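Acetyl-CoA acetyltransferase (Bacillus anthracis, PDB 3SS6) probably catalyses the reversible, thiolase-type condensation of two acetyl-CoA molecules to acetoacetyl-CoA and free CoA. Local coordinates at residues L315-A320 / L332-E337. Numbering follows the deposited sequence. Where two conformers were deposited one is given.
Sequences LEINEA and LDLDRE. Unlike the reference sequence in segment 332-337: D333 (reference Gly).
L315 to I317 run as an extended strand, and the irregular turn around L334 passes it without backbone pairing, the nearest CA atoms, those of L315 and R336, lying 9.1 Å apart. Only methyl and methylene groups bridge the gap. L334 reaches in from the turn and spreads its two branches over both inward-facing residues of the strand: CD2 meets CD2 of L315 at 4.2 Å, end to end, with the two leucines running at a slant to one another, while CD1 of L334 lies 4.3 Å from CG1 of I317 in the conformer given, one of two. With CG anti to the carbonyl carbon (chi1 -60°), L334 has its branch point directed at the strand; chi2 near 180° puts CD1 in line with the chain, and CD2 branches off toward L315. The contact is small, 107 Å² in all, but its strand side is buried, with L315 also packing on I376 and I317 on I298 and Y325. In the C-terminal thiolase domain, strand 314-317 is the outermost strand at one edge of the mixed sheet within this chain, parallel to 374-381, and helix 322-332 follows it. A Schellman motif ends that helix: D333, with positive phi, is the C-prime residue, L334 N bonds to E329 O and D333 N to K330 O, and the chain is thereby turned back to bring L334 against the strand. Just beyond, D335 makes an Asx turn, its OD1 taking the backbone N of E337 at 3.0 Å from above the carboxylate plane. R336, where a 3-10 segment begins, forms salt bridges with E329 and E179; K338 and N340 form backbone hydrogen bonds with L315.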
loop_
_atom_site.group_PDB
_atom_site.type_symbol
_atom_site.label_atom_id
_atom_site.label_comp_id
_atom_site.label_asym_id
_atom_site.label_seq_id
_atom_site.Cartn_x
_atom_site.Cartn_y
_atom_site.Cartn_z
ATOM N N LEU A 315 45.306 -6.336 1.684
ATOM C CA LEU A 315 44.018 -6.917 2.030
ATOM C C LEU A 315 42.909 -5.887 1.852
ATOM O O LEU A 315 43.093 -4.693 2.121
ATOM C CB LEU A 315 44.003 -7.439 3.479
ATOM C CG LEU A 315 44.988 -8.534 3.909
ATOM C CD1 LEU A 315 46.318 -7.928 4.334
ATOM C CD2 LEU A 315 44.402 -9.367 5.054
ATOM N N GLU A 316 41.753 -6.374 1.417
ATOM C CA GLU A 316 40.510 -5.615 1.471
ATOM C C GLU A 316 39.604 -6.367 2.427
ATOM O O GLU A 316 39.262 -7.515 2.174
ATOM C CB GLU A 316 39.836 -5.563 0.101
ATOM C CG GLU A 316 40.481 -4.593 -0.887
ATOM C CD GLU A 316 40.115 -3.151 -0.607
ATOM O OE1 GLU A 316 38.926 -2.879 -0.343
ATOM O OE2 GLU A 316 41.018 -2.288 -0.647
ATOM N N ILE A 317 39.269 -5.732 3.543
ATOM C CA ILE A 317 38.326 -6.272 4.524
ATOM C C ILE A 317 37.176 -5.283 4.598
ATOM O O ILE A 317 37.356 -4.193 5.143
ATOM C CB ILE A 317 38.949 -6.340 5.941
ATOM C CG1 ILE A 317 40.287 -7.089 5.930
ATOM C CG2 ILE A 317 37.966 -6.980 6.925
ATOM C CD1 ILE A 317 40.169 -8.541 5.525
ATOM N N ASN A 318 36.011 -5.624 4.062
ATOM C CA ASN A 318 34.989 -4.586 3.993
ATOM C C ASN A 318 34.641 -3.998 5.356
ATOM O O ASN A 318 34.465 -4.727 6.330
ATOM C CB ASN A 318 33.724 -5.041 3.273
ATOM C CG ASN A 318 32.722 -3.913 3.130
ATOM O OD1 ASN A 318 33.066 -2.824 2.664
ATOM N ND2 ASN A 318 31.494 -4.146 3.573
ATOM N N GLU A 319 34.553 -2.668 5.415
ATOM C CA GLU A 319 34.081 -1.982 6.613
ATOM C C GLU A 319 32.550 -1.869 6.599
ATOM O O GLU A 319 32.023 -0.882 6.110
ATOM C CB GLU A 319 34.659 -0.563 6.673
ATOM C CG GLU A 319 36.145 -0.438 7.011
ATOM C CD GLU A 319 36.702 0.917 6.598
ATOM O OE1 GLU A 319 35.964 1.680 5.932
ATOM O OE2 GLU A 319 37.870 1.221 6.929
ATOM N N ALA A 320 31.839 -2.862 7.130
ATOM C CA ALA A 320 30.399 -2.741 7.314
ATOM C C ALA A 320 30.124 -1.720 8.427
ATOM O O ALA A 320 29.202 -0.892 8.354
ATOM C CB ALA A 320 29.816 -4.086 7.681
ATOM N N LEU A 332 42.851 -10.899 14.224
ATOM C CA LEU A 332 43.904 -11.397 13.338
ATOM C C LEU A 332 45.244 -10.680 13.518
ATOM O O LEU A 332 46.245 -11.077 12.916
ATOM C CB LEU A 332 43.464 -11.279 11.873
ATOM C CG LEU A 332 42.270 -12.123 11.405
ATOM C CD1 LEU A 332 41.985 -11.838 9.942
ATOM C CD2 LEU A 332 42.536 -13.605 11.609
ATOM N N ASP A 333 45.259 -9.637 14.350
ATOM C CA ASP A 333 46.428 -8.770 14.514
ATOM C C ASP A 333 46.965 -8.293 13.164
ATOM O O ASP A 333 48.141 -8.476 12.853
ATOM C CB ASP A 333 47.529 -9.480 15.311
ATOM C CG ASP A 333 48.629 -8.533 15.769
ATOM O OD1 ASP A 333 48.396 -7.307 15.821
ATOM O OD2 ASP A 333 49.729 -9.023 16.092
ATOM N N LEU A 334 46.092 -7.685 12.366
ATOM C CA LEU A 334 46.465 -7.219 11.035
ATOM C C LEU A 334 47.363 -5.987 11.083
ATOM O O LEU A 334 47.294 -5.188 12.021
ATOM C CB LEU A 334 45.220 -6.871 10.215
ATOM C CG LEU A 334 44.210 -7.985 9.964
ATOM C CD1 LEU A 334 43.022 -7.424 9.217
ATOM C CD2 LEU A 334 44.849 -9.134 9.194
ATOM N N ASP A 335 48.192 -5.841 10.052
ATOM C CA ASP A 335 48.950 -4.616 9.822
ATOM C C ASP A 335 48.090 -3.643 9.029
ATOM O O ASP A 335 47.922 -3.795 7.820
ATOM C CB ASP A 335 50.226 -4.925 9.033
ATOM C CG ASP A 335 51.059 -3.683 8.754
ATOM O OD1 ASP A 335 50.590 -2.559 9.041
ATOM O OD2 ASP A 335 52.189 -3.831 8.238
ATOM N N ARG A 336 47.541 -2.635 9.701
ATOM C CA ARG A 336 46.576 -1.754 9.042
ATOM C C ARG A 336 47.147 -1.073 7.791
ATOM O O ARG A 336 46.401 -0.728 6.874
ATOM C CB ARG A 336 46.045 -0.704 10.024
ATOM C CG ARG A 336 44.902 0.131 9.456
ATOM C CD ARG A 336 44.472 1.223 10.439
ATOM N NE ARG A 336 43.872 0.656 11.643
ATOM C CZ ARG A 336 43.429 1.375 12.669
ATOM N NH1 ARG A 336 43.519 2.698 12.639
ATOM N NH2 ARG A 336 42.900 0.771 13.730
ATOM N N GLU A 337 48.468 -0.892 7.749
ATOM C CA GLU A 337 49.105 -0.253 6.597
ATOM C C GLU A 337 48.962 -1.051 5.304
ATOM O O GLU A 337 49.187 -0.518 4.211
ATOM C CB GLU A 337 50.581 0.036 6.878
ATOM C CG GLU A 337 50.791 1.099 7.953
ATOM C CD GLU A 337 52.258 1.472 8.156
ATOM O OE1 GLU A 337 52.519 2.505 8.812
ATOM O OE2 GLU A 337 53.146 0.734 7.672
#